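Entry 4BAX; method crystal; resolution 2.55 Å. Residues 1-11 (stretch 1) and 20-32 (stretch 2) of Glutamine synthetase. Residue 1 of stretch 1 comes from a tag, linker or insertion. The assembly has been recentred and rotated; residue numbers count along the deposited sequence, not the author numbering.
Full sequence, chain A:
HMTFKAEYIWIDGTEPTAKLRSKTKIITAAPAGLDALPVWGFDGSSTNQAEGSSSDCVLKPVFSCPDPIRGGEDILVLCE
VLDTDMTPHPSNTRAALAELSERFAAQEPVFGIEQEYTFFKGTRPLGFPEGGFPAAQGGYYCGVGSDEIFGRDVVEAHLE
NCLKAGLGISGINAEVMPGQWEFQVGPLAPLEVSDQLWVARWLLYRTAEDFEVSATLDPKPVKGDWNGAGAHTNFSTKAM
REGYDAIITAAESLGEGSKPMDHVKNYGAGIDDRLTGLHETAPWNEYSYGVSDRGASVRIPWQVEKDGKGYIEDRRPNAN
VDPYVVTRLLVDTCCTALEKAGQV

Stretch 1 1-11: HMTFKAEYIWI
Stretch 2, residues 20-32: LRSKTKIITAAPA

Two neighbouring β-strands of glutamine synthetase, one ending at I11 and the other beginning at L20, run antiparallel (159° between their N-to-C directions, axes 4.6 Å apart at closest); the two stretches bury 1229 Å² between them, both sides summed. Backbone φ/ψ values are extended throughout, and residue numbers of paired positions sum to 31. F4/I27, A6/K25, Y8/K23 and W10/R21 are hydrogen-bonded pairs (CA-CA 5.1–5.5 Å) with side chains on one face; K5/I26, E7/T24, I9/S22 and I11/L20 are non-hydrogen-bonded pairs (4.4–4.9 Å) with side chains on the other.

L20 (m, χ2 150°) opens the strand; its CD2 packs 3.7 Å from I9 CG2 and 4.1 Å from I11 CG1, a branched apolar cluster. R21 exchanges backbone bonds with W10, R21 N to W10 O 2.7 Å and W10 N to R21 O 2.8 Å. W10 takes χ1 p, χ2 98°, which swings its indole across the partner strand: R21 CB lies over one face, 3.5 Å from the six-membered-ring centroid, while K23 CG meets the ring edge, 4.0 Å from W10 CZ3. The guanidinium of R21 (m, m, t) leads away from stretch 1.

S22 and T24 each donate to a different oxygen of the E7 carboxylate. With χ1 t and χ2 p, E7 bends back so that S22 OG donates to E7 OE2 and T24 OG1 donates to E7 OE1, both at 2.7 Å; small hydroxyl residues suit these two positions, and a water donates to both E7 OE2 (3.2 Å) and T24 OG1 (2.8 Å). Between them K23 (p, t, t) pairs with Y8: Y8 N to K23 O 2.8 Å, K23 N to Y8 O 3.1 Å.

K25 N to A6 O is 2.8 Å and A6 N to K25 O 2.9 Å. The extended K25 chain (t, t, t) carries its CD to 3.9 Å from Y8 OH. I26 (m, m) turns CD1 to 3.6 Å from K5 CG, using the aliphatic part of that lysine, and sets CG2 3.6 Å from T3 CG2.

I27 (m, t) is buried, its apolar side chain packed against F4 and A6. F4 N to I27 O and I27 N to F4 O are both 2.9 Å; F4, χ1 p and χ2 -85°, places a ring face under I27 CB (4.2 Å to the centroid), and I27 CD1 reaches A6 CB at 4.0 Å.

At T28 (m) the hydroxyls of T3 and T28 hydrogen-bond, OG1 to OG1 2.8 Å. Beyond the strand, P31 CG packs 3.7 Å from M2 SD.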

# COMPACT_ATOMS: atom_id res chain seq x y z
N HIS A 1 54.52 -4.45 -1.12
CA HIS A 1 54.20 -4.55 -2.54
C HIS A 1 52.68 -4.73 -2.68
O HIS A 1 52.00 -4.95 -1.66
CB HIS A 1 55.01 -5.68 -3.19
CG HIS A 1 55.01 -5.67 -4.69
ND1 HIS A 1 55.53 -6.71 -5.43
CD2 HIS A 1 54.60 -4.74 -5.58
CE1 HIS A 1 55.42 -6.43 -6.71
NE2 HIS A 1 54.86 -5.24 -6.84
N MET A 2 52.12 -4.69 -3.88
CA MET A 2 50.67 -4.47 -3.91
C MET A 2 49.73 -5.59 -4.35
O MET A 2 50.09 -6.54 -5.05
CB MET A 2 50.39 -3.27 -4.82
CG MET A 2 50.73 -3.54 -6.28
SD MET A 2 49.37 -3.12 -7.39
CE MET A 2 49.43 -1.34 -7.26
N THR A 3 48.49 -5.41 -3.90
CA THR A 3 47.39 -6.31 -4.18
C THR A 3 46.34 -5.52 -4.94
O THR A 3 46.05 -4.37 -4.60
CB THR A 3 46.80 -6.86 -2.87
OG1 THR A 3 47.63 -7.93 -2.41
CG2 THR A 3 45.42 -7.40 -3.09
N PHE A 4 45.81 -6.12 -5.99
CA PHE A 4 44.75 -5.50 -6.75
C PHE A 4 43.75 -6.54 -7.25
O PHE A 4 44.04 -7.74 -7.29
CB PHE A 4 45.29 -4.65 -7.89
CG PHE A 4 45.93 -5.45 -8.97
CD1 PHE A 4 47.26 -5.84 -8.87
CD2 PHE A 4 45.22 -5.81 -10.11
CE1 PHE A 4 47.86 -6.58 -9.87
CE2 PHE A 4 45.82 -6.55 -11.11
CZ PHE A 4 47.15 -6.93 -10.99
N LYS A 5 42.55 -6.07 -7.59
CA LYS A 5 41.49 -6.94 -8.05
C LYS A 5 41.47 -7.00 -9.57
O LYS A 5 41.62 -5.97 -10.25
CB LYS A 5 40.16 -6.43 -7.52
CG LYS A 5 40.04 -6.55 -6.01
CD LYS A 5 38.66 -6.11 -5.56
CE LYS A 5 38.62 -4.69 -5.10
NZ LYS A 5 38.77 -4.68 -3.64
N ALA A 6 41.32 -8.21 -10.09
CA ALA A 6 41.18 -8.44 -11.53
C ALA A 6 39.87 -9.18 -11.81
O ALA A 6 39.63 -10.27 -11.30
CB ALA A 6 42.36 -9.25 -12.04
N GLU A 7 39.03 -8.57 -12.64
CA GLU A 7 37.76 -9.20 -13.01
C GLU A 7 37.89 -9.94 -14.33
O GLU A 7 38.00 -9.32 -15.40
CB GLU A 7 36.65 -8.16 -13.10
CG GLU A 7 35.23 -8.75 -13.18
CD GLU A 7 34.70 -9.30 -11.86
OE1 GLU A 7 35.37 -9.17 -10.81
OE2 GLU A 7 33.60 -9.89 -11.86
N TYR A 8 37.85 -11.27 -14.24
CA TYR A 8 38.00 -12.11 -15.42
C TYR A 8 36.64 -12.31 -16.04
O TYR A 8 35.72 -12.81 -15.39
CB TYR A 8 38.62 -13.45 -15.06
CG TYR A 8 40.12 -13.45 -14.95
CD1 TYR A 8 40.79 -12.49 -14.18
CD2 TYR A 8 40.89 -14.42 -15.59
CE1 TYR A 8 42.18 -12.51 -14.06
CE2 TYR A 8 42.30 -14.42 -15.48
CZ TYR A 8 42.93 -13.47 -14.71
OH TYR A 8 44.32 -13.49 -14.60
N ILE A 9 36.52 -11.88 -17.29
CA ILE A 9 35.26 -11.88 -18.01
C ILE A 9 35.40 -12.80 -19.20
O ILE A 9 36.42 -12.78 -19.91
CB ILE A 9 34.88 -10.43 -18.46
CG1 ILE A 9 34.60 -9.57 -17.21
CG2 ILE A 9 33.68 -10.39 -19.39
CD1 ILE A 9 34.83 -8.04 -17.38
N TRP A 10 34.39 -13.64 -19.43
CA TRP A 10 34.44 -14.48 -20.61
C TRP A 10 33.04 -14.69 -21.18
O TRP A 10 32.06 -14.26 -20.57
CB TRP A 10 35.17 -15.81 -20.36
CG TRP A 10 34.41 -16.82 -19.53
CD1 TRP A 10 33.67 -17.88 -20.00
CD2 TRP A 10 34.33 -16.89 -18.09
NE1 TRP A 10 33.14 -18.59 -18.95
CE2 TRP A 10 33.53 -18.01 -17.77
CE3 TRP A 10 34.85 -16.11 -17.05
CZ2 TRP A 10 33.24 -18.38 -16.45
CZ3 TRP A 10 34.56 -16.48 -15.73
CH2 TRP A 10 33.77 -17.60 -15.45
N ILE A 11 32.97 -15.30 -22.36
CA ILE A 11 31.71 -15.62 -23.03
C ILE A 11 31.51 -17.13 -22.97
O ILE A 11 32.43 -17.90 -23.25
CB ILE A 11 31.72 -15.12 -24.47
CG1 ILE A 11 31.64 -13.59 -24.47
CG2 ILE A 11 30.53 -15.66 -25.26
CD1 ILE A 11 32.86 -12.95 -25.04
N LEU A 20 27.78 -13.58 -21.08
CA LEU A 20 28.95 -13.15 -20.33
C LEU A 20 29.01 -13.82 -18.95
O LEU A 20 27.99 -14.07 -18.33
CB LEU A 20 28.99 -11.64 -20.18
CG LEU A 20 29.27 -10.88 -21.46
CD1 LEU A 20 28.58 -9.54 -21.38
CD2 LEU A 20 30.79 -10.73 -21.67
N ARG A 21 30.21 -14.20 -18.54
CA ARG A 21 30.46 -14.70 -17.19
C ARG A 21 31.66 -13.95 -16.59
O ARG A 21 32.55 -13.44 -17.31
CB ARG A 21 30.70 -16.21 -17.17
CG ARG A 21 29.66 -17.01 -17.94
CD ARG A 21 28.36 -17.12 -17.18
NE ARG A 21 27.41 -17.94 -17.92
CZ ARG A 21 26.43 -18.63 -17.34
NH1 ARG A 21 26.29 -18.60 -16.01
NH2 ARG A 21 25.61 -19.37 -18.08
N SER A 22 31.65 -13.84 -15.27
CA SER A 22 32.75 -13.17 -14.60
C SER A 22 32.97 -13.64 -13.17
O SER A 22 32.03 -14.10 -12.50
CB SER A 22 32.57 -11.65 -14.67
OG SER A 22 31.92 -11.17 -13.52
N LYS A 23 34.24 -13.62 -12.78
CA LYS A 23 34.66 -13.73 -11.39
C LYS A 23 35.91 -12.90 -11.08
O LYS A 23 36.67 -12.50 -11.98
CB LYS A 23 34.82 -15.19 -10.95
CG LYS A 23 35.51 -16.08 -11.91
CD LYS A 23 35.66 -17.45 -11.31
CE LYS A 23 36.31 -18.38 -12.31
NZ LYS A 23 37.28 -19.31 -11.67
N THR A 24 36.13 -12.71 -9.78
CA THR A 24 37.20 -11.87 -9.26
C THR A 24 38.39 -12.65 -8.79
O THR A 24 38.25 -13.62 -8.02
CB THR A 24 36.70 -11.01 -8.07
OG1 THR A 24 35.46 -10.37 -8.39
CG2 THR A 24 37.77 -10.01 -7.64
N LYS A 25 39.56 -12.20 -9.22
CA LYS A 25 40.81 -12.78 -8.78
C LYS A 25 41.58 -11.70 -8.01
O LYS A 25 41.68 -10.54 -8.45
CB LYS A 25 41.61 -13.23 -10.00
CG LYS A 25 42.89 -13.99 -9.72
CD LYS A 25 43.35 -14.65 -11.02
CE LYS A 25 44.49 -15.66 -10.81
NZ LYS A 25 43.96 -17.07 -10.69
N ILE A 26 42.13 -12.08 -6.86
CA ILE A 26 42.93 -11.15 -6.09
C ILE A 26 44.38 -11.42 -6.37
O ILE A 26 44.88 -12.51 -6.11
CB ILE A 26 42.68 -11.32 -4.58
CG1 ILE A 26 41.17 -11.19 -4.29
CG2 ILE A 26 43.51 -10.32 -3.80
CD1 ILE A 26 40.59 -9.80 -4.58
N ILE A 27 45.08 -10.41 -6.88
CA ILE A 27 46.45 -10.63 -7.32
C ILE A 27 47.42 -9.81 -6.48
O ILE A 27 47.20 -8.62 -6.27
CB ILE A 27 46.59 -10.24 -8.80
CG1 ILE A 27 45.70 -11.14 -9.65
CG2 ILE A 27 48.06 -10.26 -9.25
CD1 ILE A 27 45.83 -10.92 -11.11
N THR A 28 48.48 -10.45 -6.02
CA THR A 28 49.49 -9.75 -5.23
C THR A 28 50.80 -9.87 -5.98
O THR A 28 51.61 -10.76 -5.72
CB THR A 28 49.65 -10.34 -3.82
OG1 THR A 28 48.36 -10.48 -3.20
CG2 THR A 28 50.53 -9.44 -2.96
N ALA A 29 51.00 -8.97 -6.93
CA ALA A 29 52.16 -9.02 -7.78
C ALA A 29 52.38 -7.63 -8.38
O ALA A 29 51.59 -6.71 -8.13
CB ALA A 29 51.95 -10.05 -8.88
N ALA A 30 53.47 -7.49 -9.13
CA ALA A 30 53.78 -6.22 -9.78
C ALA A 30 53.07 -6.14 -11.14
O ALA A 30 53.20 -7.05 -11.96
CB ALA A 30 55.30 -6.09 -9.97
N PRO A 31 52.31 -5.05 -11.35
CA PRO A 31 51.45 -4.91 -12.54
C PRO A 31 52.23 -4.83 -13.86
O PRO A 31 53.28 -4.19 -13.94
CB PRO A 31 50.72 -3.58 -12.28
CG PRO A 31 50.68 -3.42 -10.79
CD PRO A 31 51.79 -4.28 -10.21
N ALA A 32 51.71 -5.51 -14.87
CA ALA A 32 52.28 -5.52 -16.21
C ALA A 32 51.14 -5.91 -17.14
O ALA A 32 50.16 -6.52 -16.71
CB ALA A 32 53.43 -6.51 -16.31
O HOH W 1 32.87 -11.10 -9.03